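Local coordinates for PmbA-related protein (Thermotoga maritima, PDB 1VL4) that is of unproven function but belongs to a family of putative metallopeptidases related to PmbA, a proposed modulator of DNA gyrase, at residues M239-L244 with A434-V439; L348-K353 with N424-S429. All coordinates share one frame; numbering follows the deposited sequence.

Overall arrangement
Both contacts lie in the C-terminal family region, their centres about 8 Å apart and each centre about 16 Å from that of the chain, and interaction 2 is nested along the sequence inside the loop closed by interaction 1. Interaction 1 is buried, where strand 233-239 turns into helix 241-247 beside strand 437-444; interaction 2 joins two loops at the surface. D425 links them: its OD2 stands 2.5 Å from S436 OG, and its carbonyl O lies 2.7 Å from N241 ND2, both probable hydrogen bonds. On the apolar side, L348 CD2 packs against V437 CG1 at 3.4 Å.

Interaction 1 (M239-L244 with A434-V439)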
loop_
_atom_site.group_PDB
_atom_site.type_symbol
_atom_site.label_atom_id
_atom_site.label_comp_id
_atom_site.label_asym_id
_atom_site.label_seq_id
_atom_site.Cartn_x
_atom_site.Cartn_y
_atom_site.Cartn_z
ATOM N N MET A 239 4.192 -28.168 8.782
ATOM C CA MET A 239 4.325 -26.769 8.442
ATOM C C MET A 239 5.299 -26.072 9.370
ATOM O O MET A 239 5.009 -25.823 10.538
ATOM C CB MET A 239 2.973 -26.121 8.435
ATOM C CG MET A 239 3.042 -24.640 8.108
ATOM S SD MET A 239 1.480 -24.014 7.491
ATOM C CE MET A 239 1.240 -25.129 6.146
ATOM N N ARG A 240 6.479 -25.749 8.845
ATOM C CA ARG A 240 7.480 -25.077 9.644
ATOM C C ARG A 240 6.942 -23.735 10.152
ATOM O O ARG A 240 6.090 -23.117 9.514
ATOM C CB ARG A 240 8.757 -24.851 8.877
ATOM C CG ARG A 240 9.970 -24.577 9.763
ATOM C CD ARG A 240 11.238 -24.500 8.982
ATOM N NE ARG A 240 11.302 -23.263 8.207
ATOM C CZ ARG A 240 12.237 -23.000 7.310
ATOM N NH1 ARG A 240 12.181 -21.865 6.650
ATOM N NH2 ARG A 240 13.232 -23.859 7.095
ATOM N N ASN A 241 7.465 -23.334 11.307
ATOM C CA ASN A 241 7.144 -22.058 11.942
ATOM C C ASN A 241 7.034 -20.866 10.970
ATOM O O ASN A 241 6.053 -20.118 10.999
ATOM C CB ASN A 241 8.077 -21.755 13.172
ATOM C CG ASN A 241 9.577 -21.867 12.894
ATOM O OD1 ASN A 241 10.039 -21.812 11.750
ATOM N ND2 ASN A 241 10.362 -21.960 13.990
ATOM N N THR A 242 8.033 -20.698 10.120
ATOM C CA THR A 242 8.062 -19.578 9.171
ATOM C C THR A 242 6.835 -19.542 8.235
ATOM O O THR A 242 6.346 -18.466 7.926
ATOM C CB THR A 242 9.315 -19.632 8.295
ATOM O OG1 THR A 242 9.460 -20.958 7.778
ATOM C CG2 THR A 242 10.536 -19.338 9.104
ATOM N N ALA A 243 6.344 -20.705 7.784
ATOM C CA ALA A 243 5.119 -20.738 6.946
ATOM C C ALA A 243 3.883 -20.423 7.818
ATOM O O ALA A 243 3.002 -19.628 7.446
ATOM C CB ALA A 243 4.981 -22.080 6.254
ATOM N N LEU A 244 3.838 -21.000 9.011
ATOM C CA LEU A 244 2.658 -20.880 9.848
ATOM C C LEU A 244 2.524 -19.465 10.364
ATOM O O LEU A 244 1.409 -18.973 10.498
ATOM C CB LEU A 244 2.704 -21.901 10.985
ATOM C CG LEU A 244 1.528 -21.897 11.947
ATOM C CD1 LEU A 244 0.234 -22.273 11.221
ATOM C CD2 LEU A 244 1.819 -22.874 13.070
ATOM N N ALA A 434 4.877 -18.441 16.659
ATOM C CA ALA A 434 4.488 -19.833 16.466
ATOM C C ALA A 434 5.651 -20.757 16.338
ATOM O O ALA A 434 6.682 -20.359 15.836
ATOM C CB ALA A 434 3.588 -19.991 15.214
ATOM N N PRO A 435 5.432 -22.031 16.725
ATOM C CA PRO A 435 6.333 -23.132 16.391
ATOM C C PRO A 435 5.902 -23.814 15.109
ATOM O O PRO A 435 4.963 -23.385 14.463
ATOM C CB PRO A 435 6.159 -24.058 17.582
ATOM C CG PRO A 435 4.694 -23.943 17.873
ATOM C CD PRO A 435 4.303 -22.515 17.536
ATOM N N SER A 436 6.619 -24.835 14.696
ATOM C CA SER A 436 6.202 -25.696 13.617
ATOM C C SER A 436 5.050 -26.575 14.155
ATOM O O SER A 436 4.917 -26.749 15.355
ATOM C CB SER A 436 7.377 -26.551 13.146
ATOM O OG SER A 436 8.488 -25.750 12.778
ATOM N N VAL A 437 4.207 -27.060 13.246
ATOM C CA VAL A 437 3.133 -28.012 13.544
ATOM C C VAL A 437 3.076 -29.119 12.513
ATOM O O VAL A 437 3.521 -28.959 11.336
ATOM C CB VAL A 437 1.729 -27.330 13.576
ATOM C CG1 VAL A 437 1.682 -26.270 14.655
ATOM C CG2 VAL A 437 1.345 -26.743 12.174
ATOM N N LEU A 438 2.554 -30.261 12.970
ATOM C CA LEU A 438 2.169 -31.368 12.125
ATOM C C LEU A 438 0.648 -31.384 11.885
ATOM O O LEU A 438 -0.158 -31.478 12.827
ATOM C CB LEU A 438 2.620 -32.697 12.733
ATOM C CG LEU A 438 2.180 -33.907 11.923
ATOM C CD1 LEU A 438 2.704 -33.847 10.466
ATOM C CD2 LEU A 438 2.637 -35.163 12.650
ATOM N N VAL A 439 0.294 -31.260 10.604
ATOM C CA VAL A 439 -1.090 -31.238 10.138
ATOM C C VAL A 439 -1.356 -32.638 9.520
ATOM O O VAL A 439 -0.612 -33.113 8.623
ATOM C CB VAL A 439 -1.333 -30.080 9.098
ATOM C CG1 VAL A 439 -2.802 -29.992 8.667
ATOM C CG2 VAL A 439 -0.884 -28.755 9.610
#
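M239 and V437 form an antiparallel hydrogen-bonded pair, with M239 N 2.8 Å from V437 O and V437 N returning a straighter bond (164°) to M239 O. The pair closes the ends of strands 233-239 and 437-444, neighbours in a mixed sheet, and the segment 239-244 then turns into helix 241-247 with R240 as its N-cap residue. S436 meets that turn: its OG, beside its own backbone N (chi1 -56°), accepts a bond from N241 N at 3.0 Å and also has D425 as a partner. N241 lays CB against A434 O at 3.3 Å, while its ND2 bonds to the carbonyl of D425. From the first helical turn L244 reaches back to the strand; its CD2 sits 3.8 Å from V437 CG1, the two side chains crossing at about a right angle, and 4.0 Å from A434 CB. R240 touches S436 OG through CG at 3.6 Å, then bends at chi3 (73°); NE and NH1 grip T242 OG1 side-on, in the guanidinium plane, and NH1 also makes salt bridges with E220 and E370. An alanine at R240 would probably cost both acids these salt bridges and leave T242 OG1 without the two guanidinium donors.

Interaction 2 (L348-K353 with N424-S429); sequences LMPGEK and NDVKVS
N424 lies against the loop G351-K353, which leads from strand 345-348 to helix 355-362, and its side chain follows that loop's carbonyl groups. CB comes first, 3.3 Å from G351 O. The first torsion (chi1 69°) sets CG between the backbone N and the carbonyl carbon, where it lies 3.5 Å from K353 O. The amide then divides: OD1 ends near K353 O, two acceptors that cannot bond, and ND2 lies 3.4 Å from E352 O at an angle too poor for a hydrogen bond. The polar link across the contact comes instead from the backbone, N424 N to K353 O at 2.9 Å, and it is weak, bent to 126° at the hydrogen. Beside it is a small apolar patch. P350 sets its ring obliquely across V426, with CB 3.7 Å and CG 3.8 Å from V426 CG2, while the same CB rests on N424 CA. V426 in turn packs on I433 of strand 432-434, which lies between strands 345-348 and 427-428 in one mixed sheet, so the contact joins the loop after the former to the lead-in of the latter. With a single weak bond between the segments and an amide tip that makes none to the facing loop, the contact depends largely on van der Waals packing.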
loop_
_atom_site.group_PDB
_atom_site.type_symbol
_atom_site.label_atom_id
_atom_site.label_comp_id
_atom_site.label_asym_id
_atom_site.label_seq_id
_atom_site.Cartn_x
_atom_site.Cartn_y
_atom_site.Cartn_z
ATOM N N LEU A 348 0.615 -19.173 18.893
ATOM C CA LEU A 348 0.292 -20.595 19.019
ATOM C C LEU A 348 1.242 -21.199 20.032
ATOM O O LEU A 348 2.463 -21.095 19.892
ATOM C CB LEU A 348 0.425 -21.331 17.671
ATOM C CG LEU A 348 0.246 -22.865 17.794
ATOM C CD1 LEU A 348 -1.195 -23.111 17.912
ATOM C CD2 LEU A 348 0.762 -23.606 16.614
ATOM N N MET A 349 0.672 -21.822 21.059
ATOM C CA MET A 349 1.418 -22.276 22.168
ATOM C C MET A 349 2.180 -23.547 21.788
ATOM O O MET A 349 1.584 -24.456 21.222
ATOM C CB MET A 349 0.481 -22.516 23.335
ATOM C CG MET A 349 -0.275 -21.274 23.834
ATOM S SD MET A 349 0.729 -19.790 24.184
ATOM C CE MET A 349 1.592 -20.267 25.591
ATOM N N PRO A 350 3.491 -23.628 22.121
ATOM C CA PRO A 350 4.275 -24.802 21.742
ATOM C C PRO A 350 3.935 -26.032 22.549
ATOM O O PRO A 350 3.475 -25.910 23.692
ATOM C CB PRO A 350 5.738 -24.382 22.047
ATOM C CG PRO A 350 5.625 -23.465 23.176
ATOM C CD PRO A 350 4.317 -22.684 22.889
ATOM N N GLY A 351 4.184 -27.195 21.958
ATOM C CA GLY A 351 4.224 -28.435 22.679
ATOM C C GLY A 351 5.672 -28.787 22.930
ATOM O O GLY A 351 6.501 -27.905 23.031
ATOM N N GLU A 352 5.977 -30.081 22.963
ATOM C CA GLU A 352 7.268 -30.550 23.487
ATOM C C GLU A 352 8.215 -31.120 22.439
ATOM O O GLU A 352 9.369 -31.415 22.750
ATOM C CB GLU A 352 7.025 -31.568 24.610
ATOM C CG GLU A 352 6.200 -30.974 25.755
ATOM C CD GLU A 352 5.914 -31.947 26.896
ATOM O OE1 GLU A 352 5.806 -33.176 26.657
ATOM O OE2 GLU A 352 5.787 -31.458 28.047
ATOM N N LYS A 353 7.761 -31.285 21.203
ATOM C CA LYS A 353 8.607 -31.937 20.199
ATOM C C LYS A 353 9.474 -30.929 19.432
ATOM O O LYS A 353 9.025 -29.864 19.032
ATOM C CB LYS A 353 7.747 -32.720 19.215
ATOM C CG LYS A 353 6.906 -33.887 19.801
ATOM C CD LYS A 353 7.754 -34.956 20.372
ATOM C CE LYS A 353 7.013 -36.322 20.471
ATOM N NZ LYS A 353 5.695 -36.219 21.144
ATOM N N ASN A 424 8.252 -27.124 19.544
ATOM C CA ASN A 424 8.746 -26.250 20.582
ATOM C C ASN A 424 9.712 -25.223 19.961
ATOM O O ASN A 424 10.427 -24.531 20.661
ATOM C CB ASN A 424 9.369 -27.082 21.727
ATOM C CG ASN A 424 10.662 -27.764 21.307
ATOM O OD1 ASN A 424 11.165 -27.539 20.220
ATOM N ND2 ASN A 424 11.193 -28.607 22.170
ATOM N N ASP A 425 9.727 -25.131 18.634
ATOM C CA ASP A 425 10.627 -24.244 17.897
ATOM C C ASP A 425 9.876 -22.969 17.574
ATOM O O ASP A 425 9.593 -22.673 16.428
ATOM C CB ASP A 425 11.183 -24.892 16.611
ATOM C CG ASP A 425 10.089 -25.411 15.679
ATOM O OD1 ASP A 425 8.992 -25.725 16.181
ATOM O OD2 ASP A 425 10.337 -25.519 14.458
ATOM N N VAL A 426 9.597 -22.206 18.622
ATOM C CA VAL A 426 8.832 -20.970 18.520
ATOM C C VAL A 426 9.651 -19.865 17.850
ATOM O O VAL A 426 10.831 -19.685 18.149
ATOM C CB VAL A 426 8.408 -20.508 19.919
ATOM C CG1 VAL A 426 7.739 -19.110 19.843
ATOM C CG2 VAL A 426 7.483 -21.543 20.536
ATOM N N LYS A 427 9.040 -19.195 16.876
ATOM C CA LYS A 427 9.634 -18.081 16.186
ATOM C C LYS A 427 8.635 -16.915 16.240
ATOM O O LYS A 427 7.419 -17.100 16.210
ATOM C CB LYS A 427 9.976 -18.428 14.729
ATOM C CG LYS A 427 10.674 -17.309 13.962
ATOM C CD LYS A 427 11.353 -17.767 12.718
ATOM C CE LYS A 427 11.806 -16.604 11.821
ATOM N NZ LYS A 427 12.889 -15.754 12.372
ATOM N N VAL A 428 9.172 -15.705 16.293
ATOM C CA VAL A 428 8.351 -14.496 16.394
ATOM C C VAL A 428 8.325 -13.739 15.052
ATOM O O VAL A 428 9.358 -13.605 14.359
ATOM C CB VAL A 428 8.927 -13.595 17.530
ATOM C CG1 VAL A 428 8.200 -12.226 17.565
ATOM C CG2 VAL A 428 8.797 -14.222 18.789
ATOM N N SER A 429 7.151 -13.240 14.657
ATOM C CA SER A 429 7.046 -12.380 13.517
ATOM C C SER A 429 6.473 -11.046 14.029
ATOM O O SER A 429 6.574 -10.738 15.217
ATOM C CB SER A 429 6.127 -13.001 12.442
ATOM O OG SER A 429 6.254 -12.324 11.225
#